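Local structure of 5-carboxyvanillate decarboxylase (Sphingomonas paucimobilis, 4L6D) at residues P15-L20 against D38-E43; G115-Q120 against R127-V132; Y241-A246 against P253-K258. The protein probably removes, with a bound manganese ion, the extra carboxylate of 5-carboxyvanillate to release vanillate, as an amidohydrolase-fold decarboxylase. All coordinates share one frame; numbering follows the deposited sequence.

Contact 1: residues P15-L20 against D38-E43; sequences PVVDAL and DVYGDE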
ATOM      1  N   PRO A  15      -9.040  32.488   7.737  1.00  8.43           N
ATOM      2  CA  PRO A  15      -7.814  32.934   7.054  1.00  8.55           C
ATOM      3  C   PRO A  15      -7.212  31.862   6.134  1.00  8.23           C
ATOM      4  O   PRO A  15      -6.644  32.208   5.096  1.00  9.27           O
ATOM      5  CB  PRO A  15      -6.861  33.248   8.215  1.00 13.55           C
ATOM      6  CG  PRO A  15      -7.784  33.627   9.351  1.00  9.94           C
ATOM      7  CD  PRO A  15      -8.953  32.670   9.200  1.00  9.48           C
ATOM      8  N   VAL A  16      -7.334  30.589   6.502  1.00  7.79           N
ATOM      9  CA  VAL A  16      -6.816  29.508   5.663  1.00  7.50           C
ATOM     10  C   VAL A  16      -7.706  29.305   4.428  1.00  9.67           C
ATOM     11  O   VAL A  16      -7.213  29.166   3.299  1.00  7.97           O
ATOM     12  CB  VAL A  16      -6.662  28.196   6.458  1.00  8.76           C
ATOM     13  CG1 VAL A  16      -6.089  27.098   5.567  1.00  7.22           C
ATOM     14  CG2 VAL A  16      -5.762  28.429   7.673  1.00  7.00           C
ATOM     15  N   VAL A  17      -9.018  29.316   4.646  1.00  8.59           N
ATOM     16  CA  VAL A  17      -9.975  29.249   3.543  1.00  7.84           C
ATOM     17  C   VAL A  17      -9.672  30.327   2.514  1.00  8.64           C
ATOM     18  O   VAL A  17      -9.578  30.040   1.319  1.00  9.66           O
ATOM     19  CB  VAL A  17     -11.423  29.405   4.041  1.00  7.95           C
ATOM     20  CG1 VAL A  17     -12.387  29.606   2.860  1.00  8.26           C
ATOM     21  CG2 VAL A  17     -11.829  28.198   4.856  1.00  7.96           C
ATOM     22  N   ASP A  18      -9.490  31.563   2.975  1.00  8.61           N
ATOM     23  CA  ASP A  18      -9.263  32.678   2.058  1.00 10.99           C
ATOM     24  C   ASP A  18      -7.983  32.470   1.267  1.00  9.07           C
ATOM     25  O   ASP A  18      -7.930  32.746   0.060  1.00  9.70           O
ATOM     26  CB  ASP A  18      -9.218  34.015   2.805  1.00 10.80           C
ATOM     27  CG  ASP A  18     -10.582  34.431   3.348  1.00 15.44           C
ATOM     28  OD1 ASP A  18     -11.597  33.839   2.927  1.00 16.81           O
ATOM     29  OD2 ASP A  18     -10.639  35.354   4.189  1.00 21.01           O
ATOM     30  N   ALA A  19      -6.944  31.992   1.945  1.00  8.75           N
ATOM     31  CA  ALA A  19      -5.678  31.752   1.272  1.00  8.73           C
ATOM     32  C   ALA A  19      -5.781  30.617   0.247  1.00  8.53           C
ATOM     33  O   ALA A  19      -5.181  30.701  -0.828  1.00  9.54           O
ATOM     34  CB  ALA A  19      -4.578  31.472   2.285  1.00  8.47           C
ATOM     35  N   LEU A  20      -6.534  29.571   0.567  1.00  8.71           N
ATOM     36  CA  LEU A  20      -6.726  28.470  -0.385  1.00  8.01           C
ATOM     37  C   LEU A  20      -7.603  28.868  -1.577  1.00  8.39           C
ATOM     38  O   LEU A  20      -7.358  28.409  -2.679  1.00  9.32           O
ATOM     39  CB  LEU A  20      -7.287  27.224   0.303  1.00  7.66           C
ATOM     40  CG  LEU A  20      -6.279  26.488   1.178  1.00  7.87           C
ATOM     41  CD1 LEU A  20      -6.996  25.432   1.999  1.00  6.79           C
ATOM     42  CD2 LEU A  20      -5.190  25.839   0.330  1.00 12.24           C
ATOM     43  N   ASP A  38     -11.919  21.695  -6.062  1.00  7.91           N
ATOM     44  CA  ASP A  38     -13.238  21.135  -5.776  1.00  8.41           C
ATOM     45  C   ASP A  38     -13.875  21.776  -4.552  1.00 10.61           C
ATOM     46  O   ASP A  38     -15.089  21.947  -4.496  1.00 10.70           O
ATOM     47  CB  ASP A  38     -13.167  19.619  -5.567  1.00 10.98           C
ATOM     48  CG  ASP A  38     -13.095  18.846  -6.872  1.00 11.49           C
ATOM     49  OD1 ASP A  38     -13.252  19.456  -7.952  1.00 14.79           O
ATOM     50  OD2 ASP A  38     -12.872  17.615  -6.806  1.00 12.95           O
ATOM     51  N   VAL A  39     -13.055  22.129  -3.570  1.00 12.39           N
ATOM     52  CA  VAL A  39     -13.574  22.650  -2.311  1.00 10.16           C
ATOM     53  C   VAL A  39     -13.444  24.173  -2.183  1.00  8.91           C
ATOM     54  O   VAL A  39     -14.387  24.841  -1.761  1.00  9.89           O
ATOM     55  CB  VAL A  39     -12.896  21.952  -1.107  1.00  6.95           C
ATOM     56  CG1 VAL A  39     -13.252  22.639   0.226  1.00  9.95           C
ATOM     57  CG2 VAL A  39     -13.295  20.490  -1.067  1.00  8.18           C
ATOM     58  N   TYR A  40     -12.293  24.719  -2.572  1.00  7.94           N
ATOM     59  CA  TYR A  40     -11.988  26.135  -2.336  1.00  8.16           C
ATOM     60  C   TYR A  40     -11.993  26.975  -3.598  1.00  9.73           C
ATOM     61  O   TYR A  40     -11.764  28.185  -3.537  1.00 10.86           O
ATOM     62  CB  TYR A  40     -10.625  26.278  -1.648  1.00 10.39           C
ATOM     63  CG  TYR A  40     -10.487  25.450  -0.397  1.00  9.43           C
ATOM     64  CD1 TYR A  40     -10.867  25.962   0.844  1.00  8.46           C
ATOM     65  CD2 TYR A  40      -9.991  24.151  -0.452  1.00  7.96           C
ATOM     66  CE1 TYR A  40     -10.740  25.198   2.002  1.00  7.60           C
ATOM     67  CE2 TYR A  40      -9.864  23.378   0.696  1.00  7.95           C
ATOM     68  CZ  TYR A  40     -10.240  23.906   1.917  1.00  7.99           C
ATOM     69  OH  TYR A  40     -10.112  23.123   3.037  1.00  9.39           O
ATOM     70  N   GLY A  41     -12.264  26.340  -4.736  1.00 11.06           N
ATOM     71  CA  GLY A  41     -12.229  27.027  -6.018  1.00  9.58           C
ATOM     72  C   GLY A  41     -13.424  27.925  -6.291  1.00 12.79           C
ATOM     73  O   GLY A  41     -14.448  27.835  -5.611  1.00 13.50           O
ATOM     74  N   ASP A  42     -13.297  28.784  -7.299  1.00 11.55           N
ATOM     75  CA  ASP A  42     -14.357  29.734  -7.627  1.00 13.12           C
ATOM     76  C   ASP A  42     -15.647  29.055  -8.077  1.00 18.76           C
ATOM     77  O   ASP A  42     -16.734  29.595  -7.899  1.00 23.23           O
ATOM     78  CB  ASP A  42     -13.884  30.715  -8.700  1.00 15.92           C
ATOM     79  CG  ASP A  42     -12.847  31.685  -8.178  1.00 20.95           C
ATOM     80  OD1 ASP A  42     -12.829  31.916  -6.952  1.00 20.57           O
ATOM     81  OD2 ASP A  42     -12.060  32.216  -8.989  1.00 26.65           O
ATOM     82  N   GLU A  43     -15.514  27.867  -8.648  1.00 16.56           N
ATOM     83  CA  GLU A  43     -16.647  27.131  -9.182  1.00 20.62           C
ATOM     84  C   GLU A  43     -16.637  25.733  -8.574  1.00 15.52           C
ATOM     85  O   GLU A  43     -16.391  24.745  -9.270  1.00 17.32           O
ATOM     86  CB  GLU A  43     -16.479  27.045 -10.694  1.00 22.91           C
ATOM     87  CG  GLU A  43     -17.690  26.645 -11.481  1.00 29.16           C
ATOM     88  CD  GLU A  43     -17.361  26.541 -12.953  1.00 32.91           C
ATOM     89  OE1 GLU A  43     -17.486  25.429 -13.512  1.00 37.41           O
ATOM     90  OE2 GLU A  43     -16.964  27.574 -13.541  1.00 26.36           O
TER
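Leu20 lays its methyl CD1 on one face of the Tyr40 ring, and this CH-pi contact carries most of the meeting. CD1 stands 3.7 Å from the ring centroid, 14° off the ring normal, and is displaced toward the hydroxyl-bearing end, where it lies 3.6 Å from Tyr40 CZ. Lower on the same side chain, Leu20 CB packs 3.7 Å from Tyr40 CG, so the ring is followed from root to far end. Tyr40 CG is turned beside its backbone N (chi1 -53°), which brings the ring up to helix 14-23. The remaining contact is purely apolar and looser: Val17 CG2 reaches the ring edge 4.3 Å from Tyr40 CE1. Behind the ring, Val39 CG1 sits over the centre of the opposite face, so Leu20 and Val39 sandwich it. Replacing Tyr40 by an alanine is likely to leave Leu20 CD1 and Val17 CG2 without the ring they rest on and to open a gap between the helices. The contact ties helix 14-23 to helix 33-40 in this amidohydrolase (TIM-barrel) fold; Ile50 and Leu53 of helix 49-54 and Thr77 of the vanillate pocket also pack on Tyr40, while Pro15 and Ala19 pack on helix 86-106.

Contact 2: residues G115-Q120 against R127-V132; sequences GTFAPQ and REIERV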
ATOM      1  N   GLY A 115      -2.261  21.159  16.782  1.00  5.42           N
ATOM      2  CA  GLY A 115      -1.676  22.310  16.121  1.00  6.56           C
ATOM      3  C   GLY A 115      -0.953  21.858  14.876  1.00  5.69           C
ATOM      4  O   GLY A 115      -0.664  20.674  14.728  1.00  7.01           O
ATOM      5  N   THR A 116      -0.664  22.792  13.977  1.00  5.85           N
ATOM      6  CA  THR A 116       0.062  22.465  12.757  1.00  6.60           C
ATOM      7  C   THR A 116       1.232  23.426  12.617  1.00  6.09           C
ATOM      8  O   THR A 116       1.507  24.213  13.522  1.00  7.11           O
ATOM      9  CB  THR A 116      -0.883  22.428  11.503  1.00  5.83           C
ATOM     10  OG1 THR A 116      -0.246  21.731  10.416  1.00  6.92           O
ATOM     11  CG2 THR A 116      -1.299  23.821  11.062  1.00  7.36           C
ATOM     12  N   PHE A 117       1.950  23.327  11.511  1.00  5.98           N
ATOM     13  CA  PHE A 117       3.124  24.157  11.298  1.00  6.45           C
ATOM     14  C   PHE A 117       3.480  24.148   9.827  1.00  7.66           C
ATOM     15  O   PHE A 117       2.932  23.368   9.056  1.00  7.74           O
ATOM     16  CB  PHE A 117       4.310  23.650  12.135  1.00  7.76           C
ATOM     17  CG  PHE A 117       4.551  22.166  12.019  1.00  5.75           C
ATOM     18  CD1 PHE A 117       3.880  21.272  12.857  1.00  6.91           C
ATOM     19  CD2 PHE A 117       5.451  21.665  11.092  1.00  6.68           C
ATOM     20  CE1 PHE A 117       4.087  19.906  12.757  1.00  7.29           C
ATOM     21  CE2 PHE A 117       5.671  20.283  10.997  1.00  5.49           C
ATOM     22  CZ  PHE A 117       4.984  19.412  11.834  1.00  5.41           C
ATOM     23  N   ALA A 118       4.417  25.010   9.453  1.00  6.99           N
ATOM     24  CA  ALA A 118       4.850  25.111   8.068  1.00  7.60           C
ATOM     25  C   ALA A 118       6.277  24.578   7.914  1.00  8.22           C
ATOM     26  O   ALA A 118       7.232  25.326   8.121  1.00  7.86           O
ATOM     27  CB  ALA A 118       4.769  26.572   7.611  1.00  7.07           C
ATOM     28  N   PRO A 119       6.420  23.283   7.554  1.00  7.36           N
ATOM     29  CA  PRO A 119       7.750  22.669   7.441  1.00  9.21           C
ATOM     30  C   PRO A 119       8.581  23.276   6.312  1.00  8.82           C
ATOM     31  O   PRO A 119       9.761  22.939   6.222  1.00  8.52           O
ATOM     32  CB  PRO A 119       7.440  21.192   7.117  1.00 10.41           C
ATOM     33  CG  PRO A 119       5.999  20.995   7.373  1.00  9.39           C
ATOM     34  CD  PRO A 119       5.349  22.339   7.190  1.00  7.67           C
ATOM     35  N   GLN A 120       7.973  24.109   5.460  1.00  6.93           N
ATOM     36  CA  GLN A 120       8.710  24.905   4.469  1.00  8.39           C
ATOM     37  C   GLN A 120       9.859  25.681   5.114  1.00  9.52           C
ATOM     38  O   GLN A 120      10.859  25.998   4.459  1.00 10.46           O
ATOM     39  CB  GLN A 120       7.788  25.939   3.794  1.00 10.53           C
ATOM     40  CG  GLN A 120       6.583  25.411   3.019  1.00 13.78           C
ATOM     41  CD  GLN A 120       5.328  25.375   3.866  1.00  9.76           C
ATOM     42  OE1 GLN A 120       5.297  24.732   4.910  1.00  8.44           O
ATOM     43  NE2 GLN A 120       4.278  26.060   3.414  1.00  9.73           N
ATOM     44  N   ARG A 127      10.063  26.709  16.445  1.00  8.15           N
ATOM     45  CA  ARG A 127       9.552  27.678  17.414  1.00  8.92           C
ATOM     46  C   ARG A 127       8.046  27.526  17.622  1.00  9.68           C
ATOM     47  O   ARG A 127       7.555  27.569  18.750  1.00  9.18           O
ATOM     48  CB  ARG A 127       9.826  29.111  16.950  1.00 10.40           C
ATOM     49  CG  ARG A 127      11.288  29.442  16.748  1.00 15.06           C
ATOM     50  CD  ARG A 127      12.100  29.166  17.989  1.00 18.80           C
ATOM     51  NE  ARG A 127      11.614  29.915  19.141  1.00 17.82           N
ATOM     52  CZ  ARG A 127      11.885  29.582  20.397  1.00 25.85           C
ATOM     53  NH1 ARG A 127      11.413  30.308  21.402  1.00 23.95           N
ATOM     54  NH2 ARG A 127      12.624  28.508  20.644  1.00 27.38           N
ATOM     55  N   GLU A 128       7.301  27.376  16.530  1.00  7.58           N
ATOM     56  CA  GLU A 128       5.851  27.263  16.638  1.00  9.26           C
ATOM     57  C   GLU A 128       5.432  25.983  17.353  1.00  8.96           C
ATOM     58  O   GLU A 128       4.499  25.990  18.160  1.00  7.59           O
ATOM     59  CB  GLU A 128       5.191  27.371  15.258  1.00 10.78           C
ATOM     60  CG  GLU A 128       3.653  27.332  15.262  1.00  8.69           C
ATOM     61  CD  GLU A 128       2.994  28.457  16.053  1.00  8.22           C
ATOM     62  OE1 GLU A 128       3.673  29.431  16.447  1.00  9.25           O
ATOM     63  OE2 GLU A 128       1.773  28.356  16.285  1.00  9.83           O
ATOM     64  N   ILE A 129       6.130  24.889  17.068  1.00  6.80           N
ATOM     65  CA  ILE A 129       5.865  23.620  17.743  1.00  6.51           C
ATOM     66  C   ILE A 129       6.026  23.786  19.254  1.00  7.11           C
ATOM     67  O   ILE A 129       5.169  23.338  20.018  1.00  9.22           O
ATOM     68  CB  ILE A 129       6.759  22.506  17.169  1.00  6.75           C
ATOM     69  CG1 ILE A 129       6.247  22.134  15.780  1.00  7.06           C
ATOM     70  CG2 ILE A 129       6.789  21.279  18.088  1.00  8.03           C
ATOM     71  CD1 ILE A 129       7.260  21.437  14.900  1.00  9.03           C
ATOM     72  N   GLU A 130       7.091  24.458  19.678  1.00  8.61           N
ATOM     73  CA  GLU A 130       7.292  24.716  21.097  1.00  9.42           C
ATOM     74  C   GLU A 130       6.151  25.558  21.664  1.00 10.93           C
ATOM     75  O   GLU A 130       5.663  25.280  22.758  1.00  9.23           O
ATOM     76  CB  GLU A 130       8.636  25.400  21.348  1.00  9.99           C
ATOM     77  CG  GLU A 130       8.837  25.818  22.799  1.00 15.08           C
ATOM     78  CD  GLU A 130      10.220  26.369  23.071  1.00 21.81           C
ATOM     79  OE1 GLU A 130      10.427  26.899  24.179  1.00 23.80           O
ATOM     80  OE2 GLU A 130      11.098  26.268  22.187  1.00 24.52           O
ATOM     81  N   ARG A 131       5.711  26.569  20.917  1.00  9.05           N
ATOM     82  CA  ARG A 131       4.611  27.416  21.382  1.00 10.09           C
ATOM     83  C   ARG A 131       3.304  26.623  21.511  1.00  8.50           C
ATOM     84  O   ARG A 131       2.556  26.807  22.475  1.00  8.93           O
ATOM     85  CB  ARG A 131       4.428  28.629  20.451  1.00  8.15           C
ATOM     86  CG  ARG A 131       3.471  29.688  20.985  1.00  8.68           C
ATOM     87  CD  ARG A 131       3.293  30.856  20.010  1.00 10.16           C
ATOM     88  NE  ARG A 131       2.446  30.490  18.881  1.00  9.90           N
ATOM     89  CZ  ARG A 131       1.145  30.752  18.803  1.00  8.74           C
ATOM     90  NH1 ARG A 131       0.463  30.369  17.732  1.00  8.75           N
ATOM     91  NH2 ARG A 131       0.525  31.405  19.778  1.00 10.40           N
ATOM     92  N   VAL A 132       3.040  25.752  20.542  1.00  7.03           N
ATOM     93  CA  VAL A 132       1.857  24.896  20.569  1.00  6.71           C
ATOM     94  C   VAL A 132       1.839  24.037  21.833  1.00  7.44           C
ATOM     95  O   VAL A 132       0.809  23.920  22.504  1.00  8.40           O
ATOM     96  CB  VAL A 132       1.802  24.006  19.295  1.00  6.87           C
ATOM     97  CG1 VAL A 132       0.809  22.868  19.449  1.00  7.73           C
ATOM     98  CG2 VAL A 132       1.467  24.860  18.070  1.00  6.61           C
TER
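Gly115 and Phe117 run past helix 122-134 with CA atoms 6.2 Å from Val132 and 6.8 Å from Glu128, respectively, and no hydrogen bond links the segments. At the closer pairing Gly115 CA meets Val132 CG1 at 4.2 Å; a beta carbon on Gly115 would point at the helix and clash with that methyl. Further along, Ile129 sets CD1 over the centre of one face of the Phe117 ring, 3.9 Å from the centroid and 9° off the normal, a CH-pi contact. Its CG1 lies 3.9 Å from Phe117 CD1, nearer the root of the ring. Phe117 CG stands between the backbone N and the carbonyl carbon (chi1 49°), a rotamer that turns the ring toward the helix. The Glu128 chain bends at chi2, its CG passing near Thr116 O, and its carboxylate is gripped side-on by Arg131: NE bonds OE1 at 2.9 Å and NH1 bonds OE2 at 2.8 Å. Asn97 also bonds Glu128 OE2, and Asp98 forms a salt bridge with Arg131, joining this pair to helix 86-106. The contact packs the loop that follows strand 111-115 back on helix 122-134, a beta-alpha unit of the TIM barrel, with Val160 and Ile164 of helix 158-167 against Phe117 and Ile129.

Contact 3: residues Y241-A246 against P253-K258; sequences YMHGNA and PKLKLK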
ATOM      1  N   TYR A 241      11.300  -8.879   6.933  1.00  6.09           N
ATOM      2  CA  TYR A 241      12.017  -9.916   6.207  1.00  7.16           C
ATOM      3  C   TYR A 241      13.022  -9.333   5.218  1.00  6.56           C
ATOM      4  O   TYR A 241      14.163  -9.797   5.132  1.00  7.26           O
ATOM      5  CB  TYR A 241      11.096 -10.928   5.487  1.00  6.41           C
ATOM      6  CG  TYR A 241      11.964 -11.992   4.854  1.00  7.03           C
ATOM      7  CD1 TYR A 241      12.373 -13.094   5.589  1.00  7.08           C
ATOM      8  CD2 TYR A 241      12.473 -11.839   3.557  1.00  8.10           C
ATOM      9  CE1 TYR A 241      13.232 -14.038   5.048  1.00  7.51           C
ATOM     10  CE2 TYR A 241      13.331 -12.777   3.012  1.00 10.00           C
ATOM     11  CZ  TYR A 241      13.705 -13.875   3.762  1.00  8.21           C
ATOM     12  OH  TYR A 241      14.564 -14.812   3.239  1.00 10.59           O
ATOM     13  N   MET A 242      12.589  -8.325   4.464  1.00  6.37           N
ATOM     14  CA  MET A 242      13.410  -7.801   3.380  1.00  6.59           C
ATOM     15  C   MET A 242      14.426  -6.758   3.829  1.00 10.04           C
ATOM     16  O   MET A 242      15.225  -6.290   3.024  1.00  7.39           O
ATOM     17  CB  MET A 242      12.515  -7.240   2.268  1.00  6.45           C
ATOM     18  CG  MET A 242      11.810  -8.336   1.456  1.00  7.56           C
ATOM     19  SD  MET A 242      13.045  -9.343   0.633  1.00  8.13           S
ATOM     20  CE  MET A 242      12.072 -10.672  -0.108  1.00  9.64           C
ATOM     21  N   HIS A 243      14.419  -6.405   5.110  1.00  6.47           N
ATOM     22  CA  HIS A 243      15.310  -5.351   5.577  1.00  7.60           C
ATOM     23  C   HIS A 243      16.794  -5.706   5.409  1.00  9.64           C
ATOM     24  O   HIS A 243      17.608  -4.834   5.093  1.00  8.32           O
ATOM     25  CB  HIS A 243      15.004  -4.996   7.027  1.00  6.31           C
ATOM     26  CG  HIS A 243      15.660  -3.729   7.470  1.00  6.32           C
ATOM     27  ND1 HIS A 243      16.400  -3.639   8.629  1.00 10.18           N
ATOM     28  CD2 HIS A 243      15.721  -2.509   6.885  1.00  6.52           C
ATOM     29  CE1 HIS A 243      16.861  -2.406   8.756  1.00 12.17           C
ATOM     30  NE2 HIS A 243      16.466  -1.701   7.710  1.00  7.80           N
ATOM     31  N   GLY A 244      17.145  -6.976   5.609  1.00  7.92           N
ATOM     32  CA  GLY A 244      18.499  -7.437   5.359  1.00  8.53           C
ATOM     33  C   GLY A 244      18.977  -7.122   3.952  1.00 10.69           C
ATOM     34  O   GLY A 244      20.082  -6.612   3.762  1.00 10.08           O
ATOM     35  N   ASN A 245      18.146  -7.413   2.955  1.00  8.60           N
ATOM     36  CA  ASN A 245      18.518  -7.082   1.585  1.00  9.98           C
ATOM     37  C   ASN A 245      18.678  -5.579   1.400  1.00 10.48           C
ATOM     38  O   ASN A 245      19.572  -5.131   0.688  1.00 10.37           O
ATOM     39  CB  ASN A 245      17.480  -7.592   0.585  1.00  9.74           C
ATOM     40  CG  ASN A 245      17.513  -9.096   0.421  1.00 12.34           C
ATOM     41  OD1 ASN A 245      18.510  -9.755   0.730  1.00 13.26           O
ATOM     42  ND2 ASN A 245      16.413  -9.650  -0.075  1.00 13.01           N
ATOM     43  N   ALA A 246      17.806  -4.802   2.032  1.00  8.49           N
ATOM     44  CA  ALA A 246      17.865  -3.351   1.901  1.00  8.37           C
ATOM     45  C   ALA A 246      19.181  -2.782   2.448  1.00 11.10           C
ATOM     46  O   ALA A 246      19.779  -1.894   1.835  1.00  9.32           O
ATOM     47  CB  ALA A 246      16.668  -2.702   2.587  1.00  6.92           C
ATOM     48  N   PRO A 253      20.465   2.337   5.737  1.00  8.00           N
ATOM     49  CA  PRO A 253      21.389   2.378   6.871  1.00  8.57           C
ATOM     50  C   PRO A 253      21.071   1.291   7.886  1.00  7.56           C
ATOM     51  O   PRO A 253      19.935   0.811   7.962  1.00  9.23           O
ATOM     52  CB  PRO A 253      21.144   3.764   7.470  1.00  8.40           C
ATOM     53  CG  PRO A 253      19.735   4.088   7.111  1.00  8.61           C
ATOM     54  CD  PRO A 253      19.513   3.461   5.741  1.00  7.65           C
ATOM     55  N   LYS A 254      22.069   0.923   8.678  1.00  7.88           N
ATOM     56  CA  LYS A 254      21.868  -0.061   9.734  1.00  7.83           C
ATOM     57  C   LYS A 254      21.065   0.554  10.872  1.00  8.41           C
ATOM     58  O   LYS A 254      21.344   1.671  11.315  1.00 11.82           O
ATOM     59  CB  LYS A 254      23.211  -0.581  10.237  1.00 10.15           C
ATOM     60  CG  LYS A 254      24.015  -1.307   9.174  1.00 13.51           C
ATOM     61  CD  LYS A 254      23.305  -2.557   8.681  1.00 20.20           C
ATOM     62  CE  LYS A 254      24.244  -3.438   7.867  1.00 28.37           C
ATOM     63  NZ  LYS A 254      25.426  -3.891   8.662  1.00 33.53           N
ATOM     64  N   LEU A 255      20.063  -0.188  11.332  1.00  7.58           N
ATOM     65  CA  LEU A 255      19.125   0.290  12.338  1.00  7.79           C
ATOM     66  C   LEU A 255      19.256  -0.511  13.627  1.00  7.34           C
ATOM     67  O   LEU A 255      19.626  -1.688  13.612  1.00  8.63           O
ATOM     68  CB  LEU A 255      17.688   0.169  11.819  1.00  8.15           C
ATOM     69  CG  LEU A 255      17.314   0.858  10.501  1.00  8.97           C
ATOM     70  CD1 LEU A 255      15.824   0.700  10.234  1.00  9.18           C
ATOM     71  CD2 LEU A 255      17.711   2.333  10.551  1.00 10.81           C
ATOM     72  N   LYS A 256      18.944   0.133  14.745  1.00  6.97           N
ATOM     73  CA  LYS A 256      19.016  -0.541  16.035  1.00  7.11           C
ATOM     74  C   LYS A 256      17.935  -1.615  16.172  1.00  7.40           C
ATOM     75  O   LYS A 256      18.196  -2.690  16.725  1.00  8.25           O
ATOM     76  CB  LYS A 256      18.888   0.488  17.161  1.00  8.40           C
ATOM     77  CG  LYS A 256      19.003  -0.092  18.561  1.00 13.98           C
ATOM     78  CD  LYS A 256      18.646   0.985  19.599  1.00 18.26           C
ATOM     79  CE  LYS A 256      18.703   0.435  21.021  1.00 24.79           C
ATOM     80  NZ  LYS A 256      20.086   0.035  21.415  1.00 33.57           N
ATOM     81  N   LEU A 257      16.739  -1.324  15.660  1.00  6.64           N
ATOM     82  CA  LEU A 257      15.593  -2.224  15.774  1.00  6.25           C
ATOM     83  C   LEU A 257      15.155  -2.698  14.397  1.00  9.00           C
ATOM     84  O   LEU A 257      15.642  -2.211  13.374  1.00  7.41           O
ATOM     85  CB  LEU A 257      14.405  -1.512  16.427  1.00  7.65           C
ATOM     86  CG  LEU A 257      14.622  -0.776  17.758  1.00  8.71           C
ATOM     87  CD1 LEU A 257      13.317  -0.137  18.210  1.00  8.08           C
ATOM     88  CD2 LEU A 257      15.162  -1.697  18.834  1.00 13.72           C
ATOM     89  N   LYS A 258      14.211  -3.629  14.375  1.00  6.37           N
ATOM     90  CA  LYS A 258      13.576  -4.036  13.116  1.00  6.05           C
ATOM     91  C   LYS A 258      12.525  -3.000  12.709  1.00  6.05           C
ATOM     92  O   LYS A 258      11.953  -2.320  13.567  1.00  5.74           O
ATOM     93  CB  LYS A 258      12.880  -5.393  13.278  1.00  5.78           C
ATOM     94  CG  LYS A 258      13.792  -6.550  13.660  1.00  7.42           C
ATOM     95  CD  LYS A 258      12.998  -7.831  13.848  1.00 12.79           C
ATOM     96  CE  LYS A 258      13.902  -8.941  14.381  1.00 16.53           C
ATOM     97  NZ  LYS A 258      13.148 -10.176  14.756  1.00 25.77           N
TER
HETATM   98  O   HOH W   1      17.375   0.904   7.050  1.00  8.34           O
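His243 and Leu255 bury the most surface here, the imidazole of one meeting the branched end of the other. Leu255 CD1 comes 3.5 Å from His243 NE2, and Leu255 CG lies 3.7 Å from His243 CE1, so the leucine packs against the CE1-NE2 end of the ring from an oblique direction. With CG anti to the backbone N (chi1 -167°), the His243 ring extends from the helix toward the 253-258 loop. Pro253 contributes its carbonyl more than its ring. A water lying in the His243 ring plane links the two segments: it is 2.8 Å from His243 NE2 and donates a hydrogen bond to Pro253 O at 2.7 Å. Pro253 O itself is 4.3 Å from His243 NE2, so this polar link runs through the water. The bridge and the leucine both engage the same end of the imidazole, which is likely to restrict its rotation. No direct hydrogen bond crosses the contact. Helix 236-249 is thus joined to the connection leading into helix 259-266, whose Pro259 and Tyr262 pack on His243 and Leu255, respectively. Lys258 is the N-cap residue of that helix, and Tyr189 of the second subunit packs on Ala246 and Pro253.

Overall arrangement
The three contacts follow one another along the chain without interleaving. Contacts 1 and 2 are near neighbours, their centres 22 Å apart and nearest atoms about 7 Å apart, and helix 86-106 packs on segments of both. Contact 3 lies on the opposite side of the chain's centre from contact 1, 43 Å between centres, and 32 Å from contact 2. Manganese is held by Glu8, His174 and Asp297; the His174 side chain is about 10 Å from that of Tyr40 and about 9 Å from that of Thr116. The Tyr40 side chain is about 6 Å from a bound vanillate. Contact 3 instead lies at the surface beside the second subunit, away from the metal site.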